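PDB 6B3P: Amy13K from Eubacterium rectale DSM 17629, which binds maltooligosaccharides through two starch-binding modules of family CBM26 and, as part of a surface-anchored alpha-amylase, is probably there to hold starch for degradation. Local coordinates for residues W99-I105 / V180-S186; I105-A109 / L148-D152. All coordinates share one frame. Residue numbers count along the deposited sequence, not the author numbering.

Contact 1. Residues W99-I105 / V180-S186; sequences WKYVTTI and VSVTSTS. With EDO (1,2-ethanediol), chain J.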
loop_
_atom_site.group_PDB
_atom_site.type_symbol
_atom_site.label_atom_id
_atom_site.label_comp_id
_atom_site.label_asym_id
_atom_site.label_seq_id
_atom_site.Cartn_x
_atom_site.Cartn_y
_atom_site.Cartn_z
ATOM N N TRP A 99 5.027 9.707 -11.277
ATOM C CA TRP A 99 4.749 8.664 -10.288
ATOM C C TRP A 99 4.284 7.376 -10.964
ATOM O O TRP A 99 3.541 7.411 -11.947
ATOM C CB TRP A 99 3.690 9.127 -9.286
ATOM C CG TRP A 99 4.189 10.113 -8.267
ATOM C CD1 TRP A 99 4.916 11.244 -8.505
ATOM C CD2 TRP A 99 3.985 10.059 -6.847
ATOM N NE1 TRP A 99 5.177 11.897 -7.323
ATOM C CE2 TRP A 99 4.616 11.191 -6.292
ATOM C CE3 TRP A 99 3.329 9.166 -5.994
ATOM C CZ2 TRP A 99 4.612 11.452 -4.921
ATOM C CZ3 TRP A 99 3.329 9.425 -4.632
ATOM C CH2 TRP A 99 3.964 10.559 -4.111
ATOM N N LYS A 100 4.733 6.244 -10.429
ATOM C CA LYS A 100 4.287 4.929 -10.881
ATOM C C LYS A 100 3.408 4.276 -9.821
ATOM O O LYS A 100 3.327 4.756 -8.689
ATOM C CB LYS A 100 5.477 4.017 -11.182
ATOM C CG LYS A 100 6.510 4.603 -12.115
ATOM C CD LYS A 100 6.041 4.574 -13.553
ATOM C CE LYS A 100 7.165 4.953 -14.507
ATOM N NZ LYS A 100 8.353 4.061 -14.366
ATOM N N TYR A 101 2.765 3.175 -10.195
ATOM C CA TYR A 101 2.004 2.369 -9.250
ATOM C C TYR A 101 2.850 1.203 -8.777
ATOM O O TYR A 101 3.083 0.248 -9.518
ATOM C CB TYR A 101 0.706 1.880 -9.885
ATOM C CG TYR A 101 -0.251 3.009 -10.147
ATOM C CD1 TYR A 101 -0.227 3.696 -11.350
ATOM C CD2 TYR A 101 -1.159 3.409 -9.178
ATOM C CE1 TYR A 101 -1.093 4.739 -11.590
ATOM C CE2 TYR A 101 -2.028 4.454 -9.406
ATOM C CZ TYR A 101 -1.989 5.118 -10.613
ATOM O OH TYR A 101 -2.855 6.158 -10.851
ATOM N N VAL A 102 3.302 1.296 -7.532
ATOM C CA VAL A 102 4.221 0.322 -6.960
ATOM C C VAL A 102 3.494 -0.544 -5.944
ATOM O O VAL A 102 3.164 -0.092 -4.846
ATOM C CB VAL A 102 5.419 1.012 -6.284
ATOM C CG1 VAL A 102 6.437 -0.018 -5.811
ATOM C CG2 VAL A 102 6.063 1.996 -7.239
ATOM N N THR A 103 3.252 -1.795 -6.322
ATOM C CA THR A 103 2.515 -2.727 -5.483
ATOM C C THR A 103 3.475 -3.715 -4.831
ATOM O O THR A 103 4.174 -4.464 -5.513
ATOM C CB THR A 103 1.451 -3.488 -6.294
ATOM O OG1 THR A 103 0.624 -2.548 -6.995
ATOM C CG2 THR A 103 0.578 -4.335 -5.381
ATOM N N THR A 104 3.505 -3.694 -3.502
ATOM C CA THR A 104 4.378 -4.563 -2.721
ATOM C C THR A 104 3.563 -5.664 -2.058
ATOM O O THR A 104 2.580 -5.385 -1.373
ATOM C CB THR A 104 5.140 -3.771 -1.639
ATOM O OG1 THR A 104 5.858 -2.694 -2.253
ATOM C CG2 THR A 104 6.116 -4.672 -0.881
ATOM N N ILE A 105 3.972 -6.911 -2.265
ATOM C CA ILE A 105 3.266 -8.053 -1.692
ATOM C C ILE A 105 4.220 -8.926 -0.885
ATOM O O ILE A 105 5.229 -9.409 -1.404
ATOM C CB ILE A 105 2.590 -8.904 -2.784
ATOM C CG1 ILE A 105 1.707 -8.026 -3.675
ATOM C CG2 ILE A 105 1.751 -10.010 -2.152
ATOM C CD1 ILE A 105 1.240 -8.703 -4.950
ATOM N N VAL A 180 -5.121 -9.104 -6.869
ATOM C CA VAL A 180 -4.603 -7.851 -6.334
ATOM C C VAL A 180 -5.388 -6.655 -6.860
ATOM O O VAL A 180 -5.370 -6.367 -8.057
ATOM C CB VAL A 180 -3.105 -7.674 -6.684
ATOM C CG1 VAL A 180 -2.564 -6.347 -6.147
ATOM C CG2 VAL A 180 -2.295 -8.843 -6.141
ATOM N N SER A 181 -6.082 -5.973 -5.954
ATOM C CA SER A 181 -6.704 -4.692 -6.267
ATOM C C SER A 181 -5.734 -3.562 -5.951
ATOM O O SER A 181 -5.395 -3.332 -4.790
ATOM C CB SER A 181 -8.004 -4.505 -5.482
ATOM O OG SER A 181 -8.978 -5.459 -5.868
ATOM N N VAL A 182 -5.281 -2.866 -6.988
ATOM C CA VAL A 182 -4.399 -1.716 -6.813
ATOM C C VAL A 182 -5.244 -0.496 -6.459
ATOM O O VAL A 182 -5.995 0.012 -7.291
ATOM C CB VAL A 182 -3.559 -1.442 -8.083
ATOM C CG1 VAL A 182 -2.616 -0.265 -7.860
ATOM C CG2 VAL A 182 -2.769 -2.690 -8.474
ATOM N N THR A 183 -5.115 -0.040 -5.216
ATOM C CA THR A 183 -5.952 1.030 -4.679
ATOM C C THR A 183 -5.192 2.346 -4.538
ATOM O O THR A 183 -5.765 3.360 -4.143
ATOM C CB THR A 183 -6.525 0.637 -3.304
ATOM O OG1 THR A 183 -5.455 0.256 -2.430
ATOM C CG2 THR A 183 -7.501 -0.525 -3.449
ATOM N N SER A 184 -3.902 2.330 -4.862
ATOM C CA SER A 184 -3.076 3.528 -4.766
ATOM C C SER A 184 -1.719 3.291 -5.418
ATOM O O SER A 184 -1.421 2.181 -5.854
ATOM C CB SER A 184 -2.886 3.935 -3.307
ATOM O OG SER A 184 -1.897 3.136 -2.683
ATOM N N THR A 185 -0.900 4.337 -5.470
ATOM C CA THR A 185 0.433 4.243 -6.058
ATOM C C THR A 185 1.416 3.476 -5.169
ATOM O O THR A 185 2.536 3.179 -5.589
ATOM C CB THR A 185 1.015 5.642 -6.342
ATOM O OG1 THR A 185 0.961 6.438 -5.152
ATOM C CG2 THR A 185 0.232 6.337 -7.444
ATOM N N SER A 186 1.002 3.168 -3.945
ATOM C CA SER A 186 1.846 2.421 -3.013
ATOM C C SER A 186 1.030 1.374 -2.255
ATOM O O SER A 186 1.025 1.338 -1.024
ATOM C CB SER A 186 2.532 3.372 -2.032
ATOM O OG SER A 186 1.578 4.135 -1.314
HETATM C C1 EDO J . 8.680 5.488 -8.146
HETATM O O1 EDO J . 7.681 5.949 -9.066
HETATM C C2 EDO J . 8.921 3.998 -8.363
HETATM O O2 EDO J . 9.416 3.753 -9.685
HETATM O O HOH W 1 0.545 0.291 -5.900
#

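Contact 2. Residues I105-A109 / L148-D152; sequences IHYLA and LGWYD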
loop_
_atom_site.group_PDB
_atom_site.type_symbol
_atom_site.label_atom_id
_atom_site.label_comp_id
_atom_site.label_asym_id
_atom_site.label_seq_id
_atom_site.Cartn_x
_atom_site.Cartn_y
_atom_site.Cartn_z
ATOM N N ILE A 105 3.972 -6.911 -2.265
ATOM C CA ILE A 105 3.266 -8.053 -1.692
ATOM C C ILE A 105 4.220 -8.926 -0.885
ATOM O O ILE A 105 5.229 -9.409 -1.404
ATOM C CB ILE A 105 2.590 -8.904 -2.784
ATOM C CG1 ILE A 105 1.707 -8.026 -3.675
ATOM C CG2 ILE A 105 1.751 -10.010 -2.152
ATOM C CD1 ILE A 105 1.240 -8.703 -4.950
ATOM N N HIS A 106 3.887 -9.116 0.389
ATOM C CA HIS A 106 4.678 -9.937 1.296
ATOM C C HIS A 106 4.046 -11.315 1.454
ATOM O O HIS A 106 2.842 -11.423 1.689
ATOM C CB HIS A 106 4.797 -9.266 2.667
ATOM C CG HIS A 106 5.289 -7.853 2.611
ATOM N ND1 HIS A 106 6.568 -7.525 2.215
ATOM C CD2 HIS A 106 4.678 -6.683 2.911
ATOM C CE1 HIS A 106 6.721 -6.215 2.269
ATOM N NE2 HIS A 106 5.588 -5.680 2.689
ATOM N N TYR A 107 4.856 -12.362 1.320
ATOM C CA TYR A 107 4.380 -13.725 1.531
ATOM C C TYR A 107 5.138 -14.429 2.649
ATOM O O TYR A 107 6.368 -14.432 2.677
ATOM C CB TYR A 107 4.498 -14.549 0.253
ATOM C CG TYR A 107 3.992 -15.959 0.431
ATOM C CD1 TYR A 107 2.651 -16.203 0.698
ATOM C CD2 TYR A 107 4.852 -17.046 0.344
ATOM C CE1 TYR A 107 2.178 -17.489 0.869
ATOM C CE2 TYR A 107 4.389 -18.338 0.513
ATOM C CZ TYR A 107 3.052 -18.553 0.776
ATOM O OH TYR A 107 2.586 -19.836 0.943
ATOM N N LEU A 108 4.383 -15.037 3.557
ATOM C CA LEU A 108 4.952 -15.790 4.665
ATOM C C LEU A 108 5.142 -17.252 4.283
ATOM O O LEU A 108 4.187 -18.028 4.279
ATOM C CB LEU A 108 4.052 -15.691 5.893
ATOM C CG LEU A 108 4.469 -16.512 7.113
ATOM C CD1 LEU A 108 5.827 -16.068 7.623
ATOM C CD2 LEU A 108 3.418 -16.380 8.193
ATOM N N ALA A 109 6.378 -17.624 3.969
ATOM C CA ALA A 109 6.688 -19.002 3.618
ATOM C C ALA A 109 6.877 -19.848 4.872
ATOM O O ALA A 109 7.703 -19.529 5.730
ATOM C CB ALA A 109 7.930 -19.063 2.749
ATOM N N LEU A 148 11.354 -12.459 9.693
ATOM C CA LEU A 148 11.700 -13.866 9.536
ATOM C C LEU A 148 10.579 -14.683 8.900
ATOM O O LEU A 148 9.453 -14.712 9.400
ATOM C CB LEU A 148 12.067 -14.466 10.896
ATOM C CG LEU A 148 12.490 -15.935 10.904
ATOM C CD1 LEU A 148 13.906 -16.086 10.375
ATOM C CD2 LEU A 148 12.369 -16.517 12.300
ATOM N N GLY A 149 10.904 -15.348 7.796
ATOM C CA GLY A 149 9.981 -16.255 7.136
ATOM C C GLY A 149 9.182 -15.593 6.031
ATOM O O GLY A 149 8.476 -16.270 5.285
ATOM N N TRP A 150 9.294 -14.272 5.925
ATOM C CA TRP A 150 8.578 -13.523 4.898
ATOM C C TRP A 150 9.433 -13.322 3.652
ATOM O O TRP A 150 10.656 -13.207 3.739
ATOM C CB TRP A 150 8.133 -12.164 5.437
ATOM C CG TRP A 150 7.053 -12.240 6.471
ATOM C CD1 TRP A 150 7.218 -12.345 7.821
ATOM C CD2 TRP A 150 5.639 -12.209 6.241
ATOM N NE1 TRP A 150 5.995 -12.382 8.447
ATOM C CE2 TRP A 150 5.009 -12.300 7.498
ATOM C CE3 TRP A 150 4.844 -12.113 5.094
ATOM C CZ2 TRP A 150 3.625 -12.300 7.641
ATOM C CZ3 TRP A 150 3.469 -12.114 5.239
ATOM C CH2 TRP A 150 2.873 -12.205 6.502
ATOM N N TYR A 151 8.774 -13.282 2.497
ATOM C CA TYR A 151 9.428 -12.959 1.234
ATOM C C TYR A 151 8.663 -11.832 0.557
ATOM O O TYR A 151 7.458 -11.683 0.761
ATOM C CB TYR A 151 9.501 -14.184 0.323
ATOM C CG TYR A 151 10.421 -15.269 0.834
ATOM C CD1 TYR A 151 10.049 -16.073 1.904
ATOM C CD2 TYR A 151 11.657 -15.495 0.244
ATOM C CE1 TYR A 151 10.884 -17.066 2.377
ATOM C CE2 TYR A 151 12.501 -16.487 0.709
ATOM C CZ TYR A 151 12.108 -17.269 1.775
ATOM O OH TYR A 151 12.944 -18.257 2.239
ATOM N N ASP A 152 9.365 -11.046 -0.252
ATOM C CA ASP A 152 8.781 -9.861 -0.867
ATOM C C ASP A 152 8.822 -9.916 -2.388
ATOM O O ASP A 152 9.759 -10.454 -2.977
ATOM C CB ASP A 152 9.514 -8.602 -0.395
ATOM C CG ASP A 152 9.646 -8.533 1.111
ATOM O OD1 ASP A 152 8.677 -8.888 1.815
ATOM O OD2 ASP A 152 10.725 -8.126 1.592
#

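Contact 1. Residues W99-I105 / V180-S186
A single direct hydrogen bond joins these two backbones: Val102 N donates to Thr185 O at 2.8 Å, with a nearly straight N-H...O angle of 166°. One strand beginning and one irregular loop thus meet at a point rather than along a ladder. Just past the bond, Ser186 CA lies 3.4 Å from Val102 O in a CA-H...O contact. Thr185 is the most covered residue of the interface. Its CG2 methyl sits over the face of the Tyr101 ring, 4.0 Å from the centroid, a CH-pi contact, while its OG1 reaches the edge of the Trp99 indole (3.7 Å to CE3) and is hydrogen-bonded to Glu84 of the N-terminal half. The loop is held in shape locally by an ST turn, in which Ser186 N donates to Ser184 OG over 3.2 Å. Where the two segments diverge, water 1 fills the gap: it donates to Ser184 O (2.7 Å) and is hydrogen-bonded to Thr103 OG1 (3.0 Å). Farther along, the contact turns apolar. Val182 CG1 approaches Tyr101 CD2 at 4.2 Å, and Ile105 CD1 packs on Val180 CG2 at 3.7 Å, next to Phe163 and Phe167 of strand 163-168. At the other end Trp99 stacks on His41 and meets Trp86 and Trp44 edge-to-face, and Ser186 OG bonds to His48. The chemistry therefore grades from a polar and aromatic junction between the two CBM26 modules to the apolar interior of the second, with one main-chain bond and one bridging water as polar links between loop and strand.

Contact 2. Residues I105-A109 / L148-D152
Antiparallel pairing is read most easily by following one partner, here from Leu148 to Asp152. Leu148 touches its neighbour marginally, its O lying 4.3 Å from Leu108 CD1. Gly149 follows with phi/psi of 94/-8°, a conformation in which a CB would jam against the preceding carbonyl and crowd Leu108 CD1; its O accepts from Ala109 N at 2.8 Å. Trp150, in a non-hydrogen-bonded pair with Leu108, lays the face of its six-membered ring on Leu108 CB, 3.5 Å from the centroid and almost exactly along the normal, a CH-pi contact. Trp208 meets this indole edge-to-face. Tyr151 forms the hydrogen-bonded pair with Tyr107: Tyr107 N to Tyr151 O and Tyr151 N to Tyr107 O are both 2.7 Å. Its side chain points to the other face of the sheet, where CE1 lies 3.6 Å from Ala109 CB. Asp152 returns to the Trp150 face and, across a second non-hydrogen-bonded pair, takes a short 2.5 Å hydrogen bond through OD1 from His106 ND1, while His106 NE2 bonds to Glu188. Two sheets packed face to face, with Tyr107 of one stacked on Phe167 of the other, form the beta-sandwich typical of CBM26 starch-binding modules.

How the contacts relate
The chain first builds the N-terminal CBM26 module, then enters the second along strand 101-108, whose beginning serves contact 1 and whose end serves contact 2; Ile105 belongs to both. Contact 2 closes first, when strand 150-157 returns beside strand 101-108; 38 residues lie between the segments 105-109 and 148-152. Contact 1 closes as strand 178-180 ends, with 74 residues between its segments, so its larger loop encloses the smaller one without crossing it. The centres lie about 18 Å apart. Contact 2 joins neighbouring strands within one sheet, whereas contact 1 ties that sheet to the loop leading from strand 178-180 to strand 188-192, beside the junction with the first module.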